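Local coordinates for protein FdhC (Acinetobacter nosocomialis, PDB 5KTC) that acts as a sugar N-acyltransferase of the GNAT superfamily, passing a 3-hydroxybutanoyl group from coenzyme A to a dTDP-linked 3-amino-3,6-dideoxy-D-galactose, at residues Asp137-His140 against Ser141-Lys145; Ser46-Glu49 against Trp50-Tyr54. All coordinates share one frame; numbering follows the deposited sequence.

Contact 1: residues Asp137-His140 against Ser141-Lys145; sequences DKVH and SFHLK. With COA (coenzyme A), chain D.
The amide of L144 donates to H140 O (N to O 2.9 Å) in a nearly straight bond, N-H...O 172°, and H143 N reaches V139 O at 3.1 Å. With S141 to D137 and F142 to K138 these are the successive i to i+4 bonds of helix 137-146. K138 adds a polar link to coenzyme A, one of several. Its chain is extended, with CG anti to the backbone N (chi1 -166°), which carries K138 NZ out to coenzyme A O2A, on the adenosine-side phosphate, 3.0 Å away. H140 turns its imidazole to the sheet, where NE2 pairs with M133 O and ND1 with Y160 OH. V139 and H143, one turn apart, lie side by side: V139 CG1 is 3.7 Å from H143 NE2, and H143 CD2 comes to 3.2 Å from V139 O. V139 CG2 meets the pantoate methyl CDP of coenzyme A at 3.8 Å. F142 CD1 lies over one face of the H143 ring, offset toward its rim, while F142 CD2 approaches adenine N7A at 3.5 Å; W97 meets the phenyl edge-to-face. K145 lays its aliphatic chain across one face of the adenine, K145 CG 3.6 Å from coenzyme A N6A. The K138 ammonium probably offsets some pyrophosphate charge, while H143, flanked by V139 and F142, bonds through NE2 to the hydroxyl O2 of the product's hydroxybutanoyl group, joining cofactor and acyl recognition on one helix.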
loop_
_atom_site.group_PDB
_atom_site.type_symbol
_atom_site.label_atom_id
_atom_site.label_comp_id
_atom_site.label_asym_id
_atom_site.label_seq_id
_atom_site.Cartn_x
_atom_site.Cartn_y
_atom_site.Cartn_z
ATOM N N ASP A 137 -13.659 -9.732 3.353
ATOM C CA ASP A 137 -13.800 -10.736 2.329
ATOM C C ASP A 137 -13.356 -10.209 0.983
ATOM O O ASP A 137 -12.638 -10.873 0.228
ATOM C CB ASP A 137 -15.246 -11.316 2.328
ATOM C CG ASP A 137 -15.591 -12.026 3.642
ATOM O OD1 ASP A 137 -14.708 -12.757 4.147
ATOM O OD2 ASP A 137 -16.706 -11.838 4.209
ATOM N N LYS A 138 -13.710 -8.967 0.715
ATOM C CA LYS A 138 -13.363 -8.355 -0.526
ATOM C C LYS A 138 -11.814 -8.140 -0.671
ATOM O O LYS A 138 -11.284 -8.038 -1.768
ATOM C CB LYS A 138 -14.140 -7.027 -0.601
ATOM C CG LYS A 138 -14.129 -6.444 -1.966
ATOM C CD LYS A 138 -15.114 -5.304 -2.179
ATOM C CE LYS A 138 -14.880 -4.845 -3.612
ATOM N NZ LYS A 138 -15.689 -3.674 -4.028
ATOM N N VAL A 139 -11.128 -7.986 0.438
ATOM C CA VAL A 139 -9.657 -7.747 0.432
ATOM C C VAL A 139 -8.925 -9.068 0.168
ATOM O O VAL A 139 -7.970 -9.117 -0.587
ATOM C CB VAL A 139 -9.236 -7.037 1.745
ATOM C CG1 VAL A 139 -7.716 -6.805 1.819
ATOM C CG2 VAL A 139 -9.984 -5.718 1.835
ATOM N N HIS A 140 -9.435 -10.170 0.736
ATOM C CA HIS A 140 -8.949 -11.494 0.348
ATOM C C HIS A 140 -9.071 -11.646 -1.144
ATOM O O HIS A 140 -8.116 -12.018 -1.834
ATOM C CB HIS A 140 -9.683 -12.621 1.098
ATOM C CG HIS A 140 -9.522 -12.546 2.590
ATOM N ND1 HIS A 140 -8.340 -12.859 3.212
ATOM C CD2 HIS A 140 -10.365 -12.179 3.570
ATOM C CE1 HIS A 140 -8.459 -12.705 4.522
ATOM N NE2 HIS A 140 -9.668 -12.243 4.760
ATOM N N SER A 141 -10.246 -11.322 -1.661
ATOM C CA SER A 141 -10.543 -11.555 -3.041
ATOM C C SER A 141 -9.636 -10.706 -3.969
ATOM O O SER A 141 -9.103 -11.172 -5.003
ATOM C CB SER A 141 -12.048 -11.311 -3.238
ATOM O OG SER A 141 -12.337 -11.378 -4.591
ATOM N N PHE A 142 -9.397 -9.467 -3.549
ATOM C CA PHE A 142 -8.480 -8.601 -4.242
ATOM C C PHE A 142 -7.094 -9.190 -4.392
ATOM O O PHE A 142 -6.540 -9.187 -5.462
ATOM C CB PHE A 142 -8.336 -7.246 -3.471
ATOM C CG PHE A 142 -7.402 -6.274 -4.118
ATOM C CD1 PHE A 142 -6.026 -6.311 -3.884
ATOM C CD2 PHE A 142 -7.902 -5.278 -4.976
ATOM C CE1 PHE A 142 -5.177 -5.399 -4.506
ATOM C CE2 PHE A 142 -7.062 -4.382 -5.586
ATOM C CZ PHE A 142 -5.693 -4.433 -5.359
ATOM N N HIS A 143 -6.504 -9.540 -3.266
ATOM C CA HIS A 143 -5.140 -10.104 -3.241
ATOM C C HIS A 143 -5.020 -11.428 -4.010
ATOM O O HIS A 143 -4.083 -11.594 -4.812
ATOM C CB HIS A 143 -4.612 -10.288 -1.810
ATOM C CG HIS A 143 -4.398 -8.994 -1.082
ATOM N ND1 HIS A 143 -3.564 -8.013 -1.558
ATOM C CD2 HIS A 143 -4.922 -8.518 0.068
ATOM C CE1 HIS A 143 -3.550 -7.003 -0.706
ATOM N NE2 HIS A 143 -4.370 -7.281 0.290
ATOM N N LEU A 144 -6.000 -12.308 -3.857
ATOM C CA LEU A 144 -5.993 -13.579 -4.658
ATOM C C LEU A 144 -6.073 -13.279 -6.123
ATOM O O LEU A 144 -5.323 -13.819 -6.908
ATOM C CB LEU A 144 -7.123 -14.534 -4.260
ATOM C CG LEU A 144 -6.947 -15.083 -2.854
ATOM C CD1 LEU A 144 -8.206 -15.594 -2.108
ATOM C CD2 LEU A 144 -5.833 -16.113 -2.824
ATOM N N LYS A 145 -6.937 -12.373 -6.505
ATOM C CA LYS A 145 -7.028 -11.990 -7.891
ATOM C C LYS A 145 -5.706 -11.472 -8.453
ATOM O O LYS A 145 -5.308 -11.811 -9.563
ATOM C CB LYS A 145 -8.122 -10.944 -8.121
ATOM C CG LYS A 145 -8.412 -10.594 -9.606
ATOM C CD LYS A 145 -9.741 -9.819 -9.720
ATOM C CE LYS A 145 -10.064 -9.290 -11.127
ATOM N NZ LYS A 145 -10.013 -10.359 -12.176
HETATM N N1A COA D . -8.188 -6.129 -11.838
HETATM C C2A COA D . -9.084 -5.219 -12.286
HETATM N N3A COA D . -9.899 -4.545 -11.471
HETATM C C4A COA D . -9.762 -4.708 -10.164
HETATM C C5A COA D . -8.769 -5.656 -9.602
HETATM C C6A COA D . -7.960 -6.392 -10.545
HETATM N N6A COA D . -7.050 -7.274 -10.142
HETATM N N7A COA D . -8.870 -5.602 -8.282
HETATM C C8A COA D . -9.849 -4.716 -8.000
HETATM N N9A COA D . -10.385 -4.192 -9.135
HETATM C C1B COA D . -11.452 -3.172 -9.231
HETATM C C2B COA D . -12.576 -3.513 -8.246
HETATM O O2B COA D . -13.545 -4.427 -8.788
HETATM C C3B COA D . -13.116 -2.165 -7.911
HETATM O O3B COA D . -13.933 -1.747 -9.009
HETATM P P3B COA D . -15.532 -1.704 -8.856
HETATM O O7A COA D . -15.760 -0.222 -8.530
HETATM O O8A COA D . -15.779 -2.101 -10.284
HETATM O O9A COA D . -15.917 -2.672 -7.766
HETATM C C4B COA D . -11.879 -1.295 -7.890
HETATM O O4B COA D . -10.948 -1.899 -8.803
HETATM C C5B COA D . -11.334 -1.059 -6.496
HETATM O O5B COA D . -11.033 -2.290 -5.877
HETATM P P1A COA D . -11.745 -2.682 -4.521
HETATM O O1A COA D . -11.416 -4.131 -4.231
HETATM O O2A COA D . -13.138 -2.137 -4.362
HETATM O O3A COA D . -10.896 -1.947 -3.356
HETATM P P2A COA D . -11.232 -0.768 -2.397
HETATM O O4A COA D . -11.487 0.539 -3.100
HETATM O O5A COA D . -12.271 -1.161 -1.362
HETATM O O6A COA D . -9.846 -0.559 -1.632
HETATM C CBP COA D . -9.027 -1.024 0.616
HETATM C CCP COA D . -9.397 -1.595 -0.765
HETATM C CDP COA D . -8.617 -2.194 1.475
HETATM C CEP COA D . -7.869 -0.039 0.494
HETATM C CAP COA D . -10.261 -0.298 1.206
HETATM O OAP COA D . -11.392 -1.210 1.015
HETATM C C9P COA D . -10.104 0.123 2.611
HETATM O O9P COA D . -9.532 1.160 3.011
HETATM N N8P COA D . -10.638 -0.746 3.493
HETATM C C7P COA D . -10.554 -0.500 4.883
HETATM C C6P COA D . -9.187 -0.633 5.505
HETATM C C5P COA D . -8.709 -2.057 5.375
HETATM O O5P COA D . -9.460 -2.980 5.736
HETATM N N4P COA D . -7.517 -2.233 4.840
HETATM C C3P COA D . -6.993 -3.567 4.533
HETATM C C2P COA D . -6.493 -4.306 5.789
HETATM S S1P COA D . -6.122 -6.044 5.344
#

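Contact 2: residues Ser46-Glu49 against Trp50-Tyr54; sequences SQAE and WIRNY. With FUH ([[(2~{R},3~{S},5~{R})-5-[5-methyl-2,4-bis(oxidanylidene)pyrimidin-1-yl]-3-oxidanyl-oxolan-2-yl]methoxy-oxidanyl-phosphoryl] [(2~{R},3~{R},4~{S},5~{R},6~{R})-6-methyl-3,5-bis(oxidanyl)-4-[[(3~{R})-3-oxidanylbutanoyl]amino]oxan-2-yl] hydrogen phosphate), chain C.
Q47 and I51 meet through backbone and side chain: I51 N donates to Q47 O (2.9 Å), and I51 CG1 lies 3.6 Å from Q47 NE2. The Q47 chain, bent at chi2 (64°), brings the amide beside I51 and up to the thymine of the nucleotide-sugar. Q47 OE1 accepts from thymine N3 at 2.9 Å, N-H...O 170°, and NE2 donates to O15 at the same distance; this pair reads an N-H and a carbonyl of the base and fixes the rotation of the amide. W50 NE1 adds a weak bond to the deoxyribose ring oxygen O14. Three residues apart, Q47 and W50 share one side of helix 44-59 of the GNAT fold and so form the base-binding end of the product pocket. For ring contacts, thymine lies over one face of the W50 indole, with C19 3.7 Å above the plane and over its centre; R57 makes a cation-pi contact with it. Among charged side chains, R52 bends at chi3 and folds its guanidinium over the preceding turn, one face toward A48 and E49. R52 NH1 touches the aliphatic E49 CG at 3.4 Å, whereas E49 OE2, the nearer carboxylate oxygen, stays 4.8 Å from R52 NH1.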
loop_
_atom_site.group_PDB
_atom_site.type_symbol
_atom_site.label_atom_id
_atom_site.label_comp_id
_atom_site.label_asym_id
_atom_site.label_seq_id
_atom_site.Cartn_x
_atom_site.Cartn_y
_atom_site.Cartn_z
ATOM N N SER A 46 -0.243 12.886 19.430
ATOM C CA SER A 46 0.209 11.510 19.567
ATOM C C SER A 46 0.529 10.915 18.218
ATOM O O SER A 46 1.522 10.245 18.075
ATOM C CB SER A 46 -0.806 10.614 20.282
ATOM O OG SER A 46 -1.028 11.159 21.578
ATOM N N GLN A 47 -0.314 11.185 17.232
ATOM C CA GLN A 47 -0.028 10.667 15.890
ATOM C C GLN A 47 1.245 11.332 15.296
ATOM O O GLN A 47 2.034 10.654 14.666
ATOM C CB GLN A 47 -1.233 10.819 15.001
ATOM C CG GLN A 47 -1.063 10.367 13.557
ATOM C CD GLN A 47 -0.788 8.915 13.387
ATOM O OE1 GLN A 47 -1.414 8.085 14.003
ATOM N NE2 GLN A 47 0.126 8.582 12.477
ATOM N N ALA A 48 1.428 12.633 15.524
ATOM C CA ALA A 48 2.639 13.327 15.106
ATOM C C ALA A 48 3.823 12.632 15.730
ATOM O O ALA A 48 4.850 12.390 15.036
ATOM C CB ALA A 48 2.637 14.790 15.522
ATOM N N GLU A 49 3.703 12.277 17.026
ATOM C CA GLU A 49 4.806 11.566 17.664
ATOM C C GLU A 49 5.106 10.195 17.004
ATOM O O GLU A 49 6.247 9.836 16.817
ATOM C CB GLU A 49 4.636 11.385 19.199
ATOM C CG GLU A 49 5.937 10.796 19.805
ATOM C CD GLU A 49 5.857 10.366 21.264
ATOM O OE1 GLU A 49 6.715 9.497 21.650
ATOM O OE2 GLU A 49 4.965 10.891 21.997
ATOM N N TRP A 50 4.067 9.417 16.733
ATOM C CA TRP A 50 4.186 8.145 15.997
ATOM C C TRP A 50 4.959 8.373 14.690
ATOM O O TRP A 50 5.835 7.580 14.326
ATOM C CB TRP A 50 2.790 7.532 15.699
ATOM C CG TRP A 50 2.834 6.059 15.315
ATOM C CD1 TRP A 50 2.600 4.948 16.136
ATOM C CD2 TRP A 50 3.160 5.524 14.041
ATOM N NE1 TRP A 50 2.768 3.776 15.420
ATOM C CE2 TRP A 50 3.132 4.100 14.147
ATOM C CE3 TRP A 50 3.500 6.097 12.800
ATOM C CZ2 TRP A 50 3.428 3.263 13.065
ATOM C CZ3 TRP A 50 3.801 5.228 11.722
ATOM C CH2 TRP A 50 3.752 3.846 11.867
ATOM N N ILE A 51 4.625 9.446 14.001
ATOM C CA ILE A 51 5.292 9.738 12.700
ATOM C C ILE A 51 6.783 10.111 12.896
ATOM O O ILE A 51 7.666 9.717 12.119
ATOM C CB ILE A 51 4.539 10.834 11.970
ATOM C CG1 ILE A 51 3.126 10.378 11.603
ATOM C CG2 ILE A 51 5.313 11.290 10.721
ATOM C CD1 ILE A 51 2.277 11.521 11.061
ATOM N N ARG A 52 7.079 10.826 13.978
ATOM C CA ARG A 52 8.468 11.223 14.269
ATOM C C ARG A 52 9.377 10.008 14.457
ATOM O O ARG A 52 10.441 9.961 13.899
ATOM C CB ARG A 52 8.483 12.202 15.467
ATOM C CG ARG A 52 9.790 12.934 15.820
ATOM C CD ARG A 52 9.585 13.810 17.097
ATOM N NE ARG A 52 8.337 14.616 17.017
ATOM C CZ ARG A 52 7.279 14.585 17.860
ATOM N NH1 ARG A 52 7.245 13.836 18.967
ATOM N NH2 ARG A 52 6.216 15.329 17.586
ATOM N N ASN A 53 8.920 9.024 15.240
ATOM C CA ASN A 53 9.573 7.730 15.408
ATOM C C ASN A 53 9.666 6.965 14.104
ATOM O O ASN A 53 10.726 6.391 13.739
ATOM C CB ASN A 53 8.803 6.888 16.456
ATOM C CG ASN A 53 9.024 7.424 17.852
ATOM O OD1 ASN A 53 8.084 7.763 18.591
ATOM N ND2 ASN A 53 10.301 7.614 18.167
ATOM N N TYR A 54 8.570 7.018 13.380
ATOM C CA TYR A 54 8.519 6.422 12.043
ATOM C C TYR A 54 9.644 7.039 11.160
ATOM O O TYR A 54 10.324 6.317 10.479
ATOM C CB TYR A 54 7.132 6.575 11.381
ATOM C CG TYR A 54 7.347 6.567 9.855
ATOM C CD1 TYR A 54 7.730 5.407 9.184
ATOM C CD2 TYR A 54 7.321 7.745 9.152
ATOM C CE1 TYR A 54 8.055 5.442 7.821
ATOM C CE2 TYR A 54 7.644 7.793 7.808
ATOM C CZ TYR A 54 7.974 6.641 7.143
ATOM O OH TYR A 54 8.278 6.732 5.773
HETATM O O1 FUH C . -3.180 -3.524 5.460
HETATM C C1 FUH C . -2.888 -4.706 5.610
HETATM C C2 FUH C . -2.459 -5.587 4.484
HETATM C C3 FUH C . -2.956 -5.097 3.148
HETATM O O2 FUH C . -4.247 -5.669 2.821
HETATM C C4 FUH C . -2.021 -5.521 2.044
HETATM N N1 FUH C . -2.895 -5.315 6.863
HETATM C C5 FUH C . -2.965 -4.496 8.078
HETATM C C6 FUH C . -3.981 -5.070 9.083
HETATM O O3 FUH C . -3.616 -6.360 9.336
HETATM C C7 FUH C . -3.956 -4.389 10.432
HETATM C C8 FUH C . -4.747 -5.124 11.539
HETATM O O4 FUH C . -2.605 -4.271 10.910
HETATM C C9 FUH C . -1.592 -4.435 8.723
HETATM O O5 FUH C . -0.649 -3.719 7.912
HETATM C C10 FUH C . -1.667 -3.683 9.991
HETATM O O6 FUH C . -2.066 -2.359 9.672
HETATM P P1 FUH C . -1.973 -1.187 10.712
HETATM O O7 FUH C . -3.127 -1.159 11.644
HETATM O O8 FUH C . -1.937 0.066 9.837
HETATM O O9 FUH C . -0.537 -1.134 11.395
HETATM P P2 FUH C . 0.082 -1.915 12.647
HETATM O O10 FUH C . 1.380 -2.491 12.198
HETATM O O11 FUH C . -0.950 -2.951 13.072
HETATM O O12 FUH C . 0.254 -0.702 13.629
HETATM C C11 FUH C . 1.218 -0.770 14.684
HETATM C C12 FUH C . 0.735 0.104 15.814
HETATM C C13 FUH C . -0.754 -0.098 16.166
HETATM O O13 FUH C . -1.000 0.061 17.574
HETATM C C14 FUH C . -1.476 1.057 15.486
HETATM C C15 FUH C . -0.417 2.131 15.533
HETATM O O14 FUH C . 0.878 1.482 15.457
HETATM N N2 FUH C . -0.378 3.075 14.395
HETATM C C16 FUH C . -0.065 2.649 13.139
HETATM C C17 FUH C . 0.031 3.567 12.092
HETATM C C18 FUH C . 0.392 3.144 10.684
HETATM C C19 FUH C . -0.247 4.935 12.396
HETATM O O15 FUH C . -0.119 5.829 11.463
HETATM N N3 FUH C . -0.553 5.326 13.640
HETATM C C20 FUH C . -0.571 4.411 14.616
HETATM O O16 FUH C . -0.899 4.799 15.835
#

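Overall arrangement
From the N terminus the chain reaches contact 2 first, in helix 44-59, whose buried side chains rest on helix 21-28 and strand 63-70. It then runs through strands 63-70, 75-86 and 91-99, helix 107-122 and strand 127-133 before contact 1 opens in helix 137-146, set against strands 127-133 and 157-163 and helix 107-122. Each contact lies within one helix, so neither closes a loop; they follow in series and do not nest or cross. The centres of contact 1 and contact 2 are about 31 Å apart, on opposite sides of the chain's centre. The nearest atoms of contact 1 and contact 2 are about 18 Å apart. The bound nucleotide-sugar spans the gap, thymine at contact 2 and acyl group at contact 1.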